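Local coordinates for fatty Acid Kinase (Fak) B3 protein (Streptococcus pneumoniae, PDB 6CNG), which binds fatty acids, here linoleic acid, and as a DegV-family FakB protein probably presents them to a fatty acid kinase for phosphorylation, at residues L263-R266 / I267-F271; Q69-E72 / T73-A76; G112-N115 / S116-A120. All blocks are in the same frame, centred on the assembly; numbering follows the deposited sequence.

Contact 1 of 3, residues L263-R266 / I267-F271; sequences LSER and IRETF
Ser264 and Glu265 meet Arg268 along helix 257-270, the crossover helix of a beta-alpha-beta unit between strands 247-253 and 275-280. Glu265 and Arg268 form an i to i+3 salt bridge. OE1 of Glu265 faces both terminal nitrogens of Arg268; the bond from NH1 is weak, and the one from NH2 is modelled improbably short at 2.5 Å, so its exact length is doubtful. The carboxylate and guanidinium planes are 85° apart, so the ion pair is not a flat two-pronged one. A bend at chi3 (-93°) turns the guanidinium of Arg268 back along the helix. NE of Arg268 donates to Ser264 OG at 3.2 Å, and the hydroxyl lies 24° out of the guanidinium plane. NH2 adds a weak bond to the same hydroxyl.

On the buried side, Ile267 CD1 lies 3.8 Å from Leu263 CG. These two pack on Met251, and Ile267 also reaches Leu239 of helix 228-242. Thr270 OG1 is hydrogen-bonded to Tyr236 OH of that helix. The chemistry implies an apolar face turned to the sheet and helix 228-242, and a partly exposed edge where Arg268 is held by a charge and a hydroxyl from the turn before.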
ATOM      1  N   LEU A 263      -4.837  -9.055 -16.995  1.00 15.27           N
ATOM      2  CA  LEU A 263      -5.527  -9.568 -15.819  1.00 15.33           C
ATOM      3  C   LEU A 263      -6.885  -8.900 -15.645  1.00 15.23           C
ATOM      4  O   LEU A 263      -7.880  -9.582 -15.372  1.00 14.94           O
ATOM      5  CB  LEU A 263      -4.639  -9.376 -14.584  1.00 13.85           C
ATOM      6  CG  LEU A 263      -5.123  -9.860 -13.216  1.00 15.72           C
ATOM      7  CD1 LEU A 263      -5.413 -11.330 -13.214  1.00 15.99           C
ATOM      8  CD2 LEU A 263      -4.090  -9.553 -12.185  1.00 14.23           C
ATOM      9  N   SER A 264      -6.949  -7.571 -15.842  1.00 15.98           N
ATOM     10  CA  SER A 264      -8.195  -6.816 -15.702  1.00 12.61           C
ATOM     11  C   SER A 264      -9.260  -7.316 -16.663  1.00 13.14           C
ATOM     12  O   SER A 264     -10.419  -7.492 -16.286  1.00 14.81           O
ATOM     13  CB  SER A 264      -7.919  -5.329 -15.930  1.00 18.36           C
ATOM     14  OG  SER A 264      -9.103  -4.586 -16.132  1.00 25.19           O
ATOM     15  N   GLU A 265      -8.893  -7.517 -17.920  1.00 16.17           N
ATOM     16  CA  GLU A 265      -9.850  -8.057 -18.873  1.00 15.86           C
ATOM     17  C   GLU A 265     -10.369  -9.413 -18.415  1.00 12.51           C
ATOM     18  O   GLU A 265     -11.577  -9.627 -18.393  1.00 16.82           O
ATOM     19  CB  GLU A 265      -9.245  -8.109 -20.272  1.00 16.62           C
ATOM     20  CG  GLU A 265      -9.197  -6.752 -20.980  1.00 24.12           C
ATOM     21  CD  GLU A 265     -10.584  -6.159 -21.279  1.00 38.52           C
ATOM     22  OE1 GLU A 265     -10.712  -4.909 -21.320  1.00 43.86           O
ATOM     23  OE2 GLU A 265     -11.556  -6.931 -21.467  1.00 41.64           O
ATOM     24  N   ARG A 266      -9.472 -10.330 -18.028  1.00 14.96           N
ATOM     25  CA  ARG A 266      -9.887 -11.661 -17.581  1.00 15.40           C
ATOM     26  C   ARG A 266     -10.858 -11.572 -16.422  1.00 12.59           C
ATOM     27  O   ARG A 266     -11.840 -12.318 -16.361  1.00 14.96           O
ATOM     28  CB  ARG A 266      -8.682 -12.473 -17.105  1.00 19.13           C
ATOM     29  CG  ARG A 266      -8.242 -13.567 -18.007  1.00 25.54           C
ATOM     30  CD  ARG A 266      -7.927 -14.850 -17.261  1.00 24.61           C
ATOM     31  NE  ARG A 266      -9.107 -15.708 -17.153  1.00 36.75           N
ATOM     32  CZ  ARG A 266      -9.070 -16.998 -16.845  1.00 42.03           C
ATOM     33  NH1 ARG A 266      -7.895 -17.580 -16.612  1.00 37.29           N
ATOM     34  NH2 ARG A 266     -10.204 -17.700 -16.782  1.00 47.91           N
ATOM     35  N   ILE A 267     -10.568 -10.703 -15.468  1.00 14.85           N
ATOM     36  CA  ILE A 267     -11.448 -10.538 -14.331  1.00 15.14           C
ATOM     37  C   ILE A 267     -12.776  -9.965 -14.758  1.00 16.04           C
ATOM     38  O   ILE A 267     -13.830 -10.371 -14.252  1.00 18.81           O
ATOM     39  CB  ILE A 267     -10.786  -9.632 -13.287  1.00 13.60           C
ATOM     40  CG1 ILE A 267      -9.552 -10.329 -12.758  1.00 14.61           C
ATOM     41  CG2 ILE A 267     -11.783  -9.306 -12.195  1.00 18.90           C
ATOM     42  CD1 ILE A 267      -8.623  -9.420 -11.892  1.00 16.17           C
ATOM     43  N   ARG A 268     -12.754  -9.012 -15.692  1.00 13.95           N
ATOM     44  CA  ARG A 268     -13.999  -8.420 -16.151  1.00 14.37           C
ATOM     45  C   ARG A 268     -14.775  -9.391 -17.005  1.00 16.58           C
ATOM     46  O   ARG A 268     -16.004  -9.353 -17.024  1.00 19.80           O
ATOM     47  CB  ARG A 268     -13.753  -7.153 -16.946  1.00 18.42           C
ATOM     48  CG  ARG A 268     -13.370  -5.973 -16.081  1.00 19.80           C
ATOM     49  CD  ARG A 268     -13.386  -4.640 -16.840  1.00 23.09           C
ATOM     50  NE  ARG A 268     -12.076  -4.311 -17.370  1.00 25.56           N
ATOM     51  CZ  ARG A 268     -11.725  -4.416 -18.645  1.00 28.99           C
ATOM     52  NH1 ARG A 268     -12.596  -4.833 -19.562  1.00 29.92           N
ATOM     53  NH2 ARG A 268     -10.489  -4.089 -18.994  1.00 30.64           N
ATOM     54  N   GLU A 269     -14.077 -10.260 -17.719  1.00 16.96           N
ATOM     55  CA  GLU A 269     -14.765 -11.291 -18.478  1.00 14.95           C
ATOM     56  C   GLU A 269     -15.523 -12.226 -17.551  1.00 17.19           C
ATOM     57  O   GLU A 269     -16.669 -12.598 -17.836  1.00 19.40           O
ATOM     58  CB  GLU A 269     -13.760 -12.026 -19.351  1.00 15.98           C
ATOM     59  CG  GLU A 269     -13.363 -11.173 -20.522  1.00 14.56           C
ATOM     60  CD  GLU A 269     -12.137 -11.652 -21.237  1.00 18.43           C
ATOM     61  OE1 GLU A 269     -11.505 -12.623 -20.830  1.00 19.66           O
ATOM     62  OE2 GLU A 269     -11.776 -11.020 -22.232  1.00 25.94           O
ATOM     63  N   THR A 270     -14.917 -12.581 -16.414  1.00 15.78           N
ATOM     64  CA  THR A 270     -15.552 -13.477 -15.459  1.00 16.31           C
ATOM     65  C   THR A 270     -16.558 -12.759 -14.562  1.00 16.61           C
ATOM     66  O   THR A 270     -17.602 -13.326 -14.221  1.00 18.67           O
ATOM     67  CB  THR A 270     -14.494 -14.137 -14.583  1.00 14.53           C
ATOM     68  OG1 THR A 270     -13.549 -14.836 -15.394  1.00 21.28           O
ATOM     69  CG2 THR A 270     -15.140 -15.093 -13.676  1.00 18.25           C
ATOM     70  N   PHE A 271     -16.237 -11.537 -14.136  1.00 17.35           N
ATOM     71  CA  PHE A 271     -17.031 -10.781 -13.170  1.00 18.39           C
ATOM     72  C   PHE A 271     -17.363  -9.459 -13.849  1.00 19.00           C
ATOM     73  O   PHE A 271     -16.633  -8.474 -13.676  1.00 18.66           O
ATOM     74  CB  PHE A 271     -16.254 -10.550 -11.872  1.00 14.80           C
ATOM     75  CG  PHE A 271     -15.782 -11.805 -11.195  1.00 15.04           C
ATOM     76  CD1 PHE A 271     -14.539 -12.338 -11.475  1.00 15.56           C
ATOM     77  CD2 PHE A 271     -16.579 -12.443 -10.258  1.00 19.23           C
ATOM     78  CE1 PHE A 271     -14.102 -13.489 -10.847  1.00 14.92           C
ATOM     79  CE2 PHE A 271     -16.143 -13.586  -9.616  1.00 16.99           C
ATOM     80  CZ  PHE A 271     -14.905 -14.109  -9.910  1.00 17.24           C
TER

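Contact 2 of 3, residues Q69-E72 / T73-A76; sequences QMME and TMYA
Gln69 and Thr73 meet one turn apart on helix 67-76, a short helix that packs against strand 43-54 and helix 283-289.

The polar contacts come first. Thr73 holds the carbonyl of Gln69 twice. Its backbone N donates to Gln69 O at 3.1 Å, and its OG1 donates to the same oxygen at 2.8 Å. The two donors reach that oxygen from opposite faces of the carbonyl plane. This is a common use of a helical threonine hydroxyl, folded back on the carbonyl four residues earlier. With chi1 at -58°, OG1 lies beside the backbone N and can share its acceptor. The bonds Met74 N to Met70 O, Tyr75 N to Met71 O and Ala76 N to Glu72 O continue the helix.

The apolar contacts lie on another side. Met71 is bent at chi2 and chi3 and runs alongside both Met74 and Tyr75. Its methyl CE lies 3.9 Å from Met74 CE and 3.8 Å from Tyr75 CE2. Met71 and Met74 also touch Ser286 and Phe287 of helix 283-289, so this side joins the two helices. The OH of Tyr75 is hydrogen-bonded to Glu290 OE1. The methyl CE of Met74 sits 3.3 Å above the plane of the Tyr75 ring, over its centre.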
ATOM      1  N   GLN A  69      14.039   8.227 -11.768  1.00 15.96           N
ATOM      2  CA  GLN A  69      15.435   8.558 -11.524  1.00 16.30           C
ATOM      3  C   GLN A  69      15.929   7.897 -10.246  1.00 15.91           C
ATOM      4  O   GLN A  69      17.077   7.467 -10.162  1.00 15.63           O
ATOM      5  CB  GLN A  69      15.564  10.074 -11.428  1.00 25.10           C
ATOM      6  CG  GLN A  69      16.725  10.555 -10.609  1.00 33.54           C
ATOM      7  CD  GLN A  69      18.038  10.052 -11.145  1.00 53.20           C
ATOM      8  OE1 GLN A  69      18.940   9.722 -10.380  1.00 59.98           O
ATOM      9  NE2 GLN A  69      18.159   9.994 -12.472  1.00 61.36           N
ATOM     10  N   MET A  70      15.073   7.798  -9.244  1.00 16.50           N
ATOM     11  CA  MET A  70      15.452   7.103  -8.026  1.00 14.91           C
ATOM     12  C   MET A  70      15.761   5.643  -8.302  1.00 14.39           C
ATOM     13  O   MET A  70      16.786   5.108  -7.865  1.00 14.41           O
ATOM     14  CB  MET A  70      14.297   7.218  -7.049  1.00 17.97           C
ATOM     15  CG  MET A  70      14.587   6.669  -5.689  1.00 23.12           C
ATOM     16  SD  MET A  70      13.204   5.742  -5.087  1.00 38.42           S
ATOM     17  CE  MET A  70      13.321   4.286  -6.060  1.00 27.82           C
ATOM     18  N   MET A  71      14.876   4.978  -9.030  1.00 14.49           N
ATOM     19  CA  MET A  71      15.084   3.572  -9.316  1.00 14.26           C
ATOM     20  C   MET A  71      16.360   3.359 -10.123  1.00 13.99           C
ATOM     21  O   MET A  71      17.143   2.447  -9.835  1.00 15.23           O
ATOM     22  CB  MET A  71      13.860   3.029 -10.049  1.00 13.36           C
ATOM     23  CG  MET A  71      12.604   3.010  -9.178  1.00 15.23           C
ATOM     24  SD  MET A  71      12.581   1.803  -7.826  1.00 19.46           S
ATOM     25  CE  MET A  71      12.347   0.290  -8.733  1.00 15.97           C
ATOM     26  N   GLU A  72      16.574   4.184 -11.161  1.00 14.78           N
ATOM     27  CA  GLU A  72      17.783   4.075 -11.976  1.00 14.92           C
ATOM     28  C   GLU A  72      19.021   4.170 -11.108  1.00 13.19           C
ATOM     29  O   GLU A  72      19.968   3.392 -11.261  1.00 15.61           O
ATOM     30  CB  GLU A  72      17.790   5.201 -13.017  1.00 16.97           C
ATOM     31  CG  GLU A  72      18.968   5.183 -14.003  1.00 21.12           C
ATOM     32  CD  GLU A  72      18.793   6.134 -15.177  1.00 29.35           C
ATOM     33  OE1 GLU A  72      19.707   6.188 -16.026  1.00 32.00           O
ATOM     34  OE2 GLU A  72      17.749   6.815 -15.263  1.00 36.78           O
ATOM     35  N   THR A  73      19.015   5.109 -10.174  1.00 13.46           N
ATOM     36  CA  THR A  73      20.140   5.294  -9.275  1.00 16.74           C
ATOM     37  C   THR A  73      20.304   4.101  -8.369  1.00 17.60           C
ATOM     38  O   THR A  73      21.425   3.627  -8.161  1.00 16.10           O
ATOM     39  CB  THR A  73      19.929   6.561  -8.463  1.00 16.38           C
ATOM     40  OG1 THR A  73      19.796   7.659  -9.362  1.00 19.47           O
ATOM     41  CG2 THR A  73      21.076   6.819  -7.547  1.00 19.76           C
ATOM     42  N   MET A  74      19.195   3.576  -7.859  1.00 18.73           N
ATOM     43  CA  MET A  74      19.265   2.436  -6.971  1.00 14.13           C
ATOM     44  C   MET A  74      19.861   1.248  -7.688  1.00 11.72           C
ATOM     45  O   MET A  74      20.737   0.565  -7.167  1.00 16.05           O
ATOM     46  CB  MET A  74      17.852   2.165  -6.479  1.00 13.95           C
ATOM     47  CG  MET A  74      17.681   0.981  -5.549  1.00 17.31           C
ATOM     48  SD  MET A  74      17.444  -0.535  -6.416  1.00 18.64           S
ATOM     49  CE  MET A  74      15.951  -0.244  -7.298  1.00 16.12           C
ATOM     50  N   TYR A  75      19.409   0.985  -8.893  1.00 14.68           N
ATOM     51  CA  TYR A  75      19.890  -0.192  -9.561  1.00 12.41           C
ATOM     52  C   TYR A  75      21.316  -0.016 -10.016  1.00 13.88           C
ATOM     53  O   TYR A  75      22.017  -1.005 -10.216  1.00 18.92           O
ATOM     54  CB  TYR A  75      19.004  -0.471 -10.743  1.00 15.64           C
ATOM     55  CG  TYR A  75      17.715  -1.210 -10.433  1.00 12.50           C
ATOM     56  CD1 TYR A  75      17.734  -2.489  -9.911  1.00 13.64           C
ATOM     57  CD2 TYR A  75      16.489  -0.643 -10.713  1.00 13.52           C
ATOM     58  CE1 TYR A  75      16.557  -3.181  -9.668  1.00 14.09           C
ATOM     59  CE2 TYR A  75      15.294  -1.336 -10.469  1.00 11.62           C
ATOM     60  CZ  TYR A  75      15.340  -2.594  -9.954  1.00 13.21           C
ATOM     61  OH  TYR A  75      14.166  -3.283  -9.704  1.00 16.33           O
ATOM     62  N   ALA A  76      21.757   1.216 -10.200  1.00 17.70           N
ATOM     63  CA  ALA A  76      23.123   1.511 -10.605  1.00 15.15           C
ATOM     64  C   ALA A  76      24.118   1.400  -9.469  1.00 14.74           C
ATOM     65  O   ALA A  76      25.324   1.399  -9.712  1.00 18.22           O
ATOM     66  CB  ALA A  76      23.192   2.938 -11.122  1.00 17.11           C
TER

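Contact 3 of 3, residues G112-N115 / S116-A120; sequences GSHN and SAQLA
Gln118 CG lies over one face of the His114 ring, 3.8 Å from the ring centroid and 26° off the ring normal, which makes a CH-pi contact. It is offset toward the rim on the CE1 side. The amide of Gln118 runs out past the CE1 corner, its plane turned 39° from the ring. His114 ND1 and Gln118 OE1 are 3.5 Å apart and are not hydrogen-bonded. With CG of His114 anti to the backbone N (chi1 179°), the ring is set where Gln118 CG, one turn on, comes over its face. His114 also touches Thr105, Val135 and Asp137 on the two flanking strands.

Gln118 OE1 instead accepts from a water at 2.7 Å. The same water accepts from Asn115 ND2 at 3.0 Å. It thus bridges two exposed amides three residues apart and probably helps to fix the rotation of both.

The main chain opens as a regular helix, with Ser116 N donating to Gly112 O at 3.0 Å. Gly112 is the N-cap residue. Just before it, Ser111, which by similarity binds the fatty acid, accepts a bond from Ser113 N through its OG. Ser113 OG is bonded to Tyr91 OH and Asp28 OD2. The arrangement is the start of a beta-alpha-beta crossover helix, its N-terminus beside the fatty-acid pocket.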
ATOM      1  N   GLY A 112       8.304   0.680  10.889  1.00 14.95           N
ATOM      2  CA  GLY A 112       7.976   1.411  12.085  1.00 17.00           C
ATOM      3  C   GLY A 112       7.048   2.582  11.874  1.00 14.40           C
ATOM      4  O   GLY A 112       6.843   3.393  12.779  1.00 14.50           O
ATOM      5  N   SER A 113       6.473   2.691  10.687  1.00 15.30           N
ATOM      6  CA  SER A 113       5.551   3.782  10.415  1.00 14.35           C
ATOM      7  C   SER A 113       4.414   3.788  11.426  1.00 13.92           C
ATOM      8  O   SER A 113       4.066   4.830  11.988  1.00 13.64           O
ATOM      9  CB  SER A 113       5.022   3.629   8.988  1.00 11.92           C
ATOM     10  OG  SER A 113       4.211   4.717   8.632  1.00 13.38           O
ATOM     11  N   HIS A 114       3.823   2.631  11.662  1.00 12.87           N
ATOM     12  CA  HIS A 114       2.706   2.562  12.577  1.00 13.10           C
ATOM     13  C   HIS A 114       3.124   2.907  13.993  1.00 13.05           C
ATOM     14  O   HIS A 114       2.374   3.555  14.713  1.00 13.70           O
ATOM     15  CB  HIS A 114       2.118   1.170  12.515  1.00 15.10           C
ATOM     16  CG  HIS A 114       0.966   0.977  13.428  1.00 14.65           C
ATOM     17  ND1 HIS A 114       1.058   0.255  14.594  1.00 19.22           N
ATOM     18  CD2 HIS A 114      -0.303   1.426  13.359  1.00 14.74           C
ATOM     19  CE1 HIS A 114      -0.107   0.272  15.211  1.00 17.81           C
ATOM     20  NE2 HIS A 114      -0.951   0.973  14.480  1.00 17.86           N
ATOM     21  N   ASN A 115       4.308   2.473  14.415  1.00 14.92           N
ATOM     22  CA  ASN A 115       4.786   2.804  15.755  1.00 15.49           C
ATOM     23  C   ASN A 115       4.909   4.310  15.928  1.00 15.13           C
ATOM     24  O   ASN A 115       4.502   4.855  16.952  1.00 16.48           O
ATOM     25  CB  ASN A 115       6.121   2.096  16.008  1.00 14.74           C
ATOM     26  CG  ASN A 115       6.683   2.349  17.405  1.00 16.79           C
ATOM     27  OD1 ASN A 115       7.471   3.258  17.616  1.00 21.87           O
ATOM     28  ND2 ASN A 115       6.300   1.524  18.342  1.00 21.22           N
ATOM     29  N   SER A 116       5.466   5.008  14.933  0.61 14.73           N
ATOM     30  CA  SER A 116       5.539   6.464  14.999  0.61 14.57           C
ATOM     31  C   SER A 116       4.154   7.083  15.011  0.61 13.25           C
ATOM     32  O   SER A 116       3.924   8.089  15.687  0.61 14.69           O
ATOM     33  CB  SER A 116       6.318   7.008  13.809  0.61 14.88           C
ATOM     34  OG  SER A 116       7.692   6.825  14.009  0.61 16.46           O
ATOM     35  N   ALA A 117       3.226   6.517  14.230  1.00 13.77           N
ATOM     36  CA  ALA A 117       1.878   7.052  14.189  1.00  9.83           C
ATOM     37  C   ALA A 117       1.191   6.875  15.520  1.00 10.28           C
ATOM     38  O   ALA A 117       0.430   7.738  15.943  1.00 15.23           O
ATOM     39  CB  ALA A 117       1.077   6.346  13.099  1.00 10.39           C
ATOM     40  N   GLN A 118       1.421   5.758  16.179  1.00 11.18           N
ATOM     41  CA  GLN A 118       0.797   5.538  17.470  1.00 11.79           C
ATOM     42  C   GLN A 118       1.273   6.569  18.464  1.00 12.21           C
ATOM     43  O   GLN A 118       0.487   7.082  19.269  1.00 15.48           O
ATOM     44  CB  GLN A 118       1.136   4.152  17.979  1.00 14.34           C
ATOM     45  CG  GLN A 118       0.407   3.032  17.286  1.00 18.92           C
ATOM     46  CD  GLN A 118       0.871   1.657  17.760  1.00 23.35           C
ATOM     47  OE1 GLN A 118       2.063   1.352  17.731  1.00 28.17           O
ATOM     48  NE2 GLN A 118      -0.075   0.819  18.177  1.00 24.65           N
ATOM     49  N   LEU A 119       2.557   6.882  18.420  1.00 13.09           N
ATOM     50  CA  LEU A 119       3.106   7.858  19.347  1.00 14.82           C
ATOM     51  C   LEU A 119       2.606   9.256  19.021  1.00 11.94           C
ATOM     52  O   LEU A 119       2.213   9.999  19.912  1.00 12.41           O
ATOM     53  CB  LEU A 119       4.625   7.789  19.310  1.00 13.58           C
ATOM     54  CG  LEU A 119       5.322   8.809  20.209  1.00 11.68           C
ATOM     55  CD1 LEU A 119       4.925   8.713  21.659  1.00 15.28           C
ATOM     56  CD2 LEU A 119       6.782   8.649  20.068  1.00 15.59           C
ATOM     57  N   ALA A 120       2.621   9.629  17.749  1.00 10.44           N
ATOM     58  CA  ALA A 120       2.114  10.926  17.337  1.00 10.20           C
ATOM     59  C   ALA A 120       0.698  11.152  17.832  1.00 13.14           C
ATOM     60  O   ALA A 120       0.361  12.248  18.294  1.00 14.90           O
ATOM     61  CB  ALA A 120       2.154  11.008  15.819  1.00 13.84           C
TER
HETATM   62  O   HOH W   1       4.108  -0.463  17.639  1.00 22.33           O

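Each contact lies within one helix, between neighbouring turns, and none touches another. Contacts 1 and 3 belong to crossover helices of two different beta-alpha-beta units, on opposite sides of the chain's centre, about 38 Å apart between centres. Contact 2 lies on a short helix that follows strand 57-60 and precedes strand 82-84 in the chain. Contact 3 is nearest to the bound linoleic acid and contact 1 the most remote. Their chemistry differs, and each has a buried and a more exposed part. Contact 1 sets buried Leu263 and Ile267 against a partly exposed ion pair, contact 2 buried methionines against Thr73 and exposed Tyr75, and contact 3 buried Ser113, Ser116 and Ala117 against water-bridged amides.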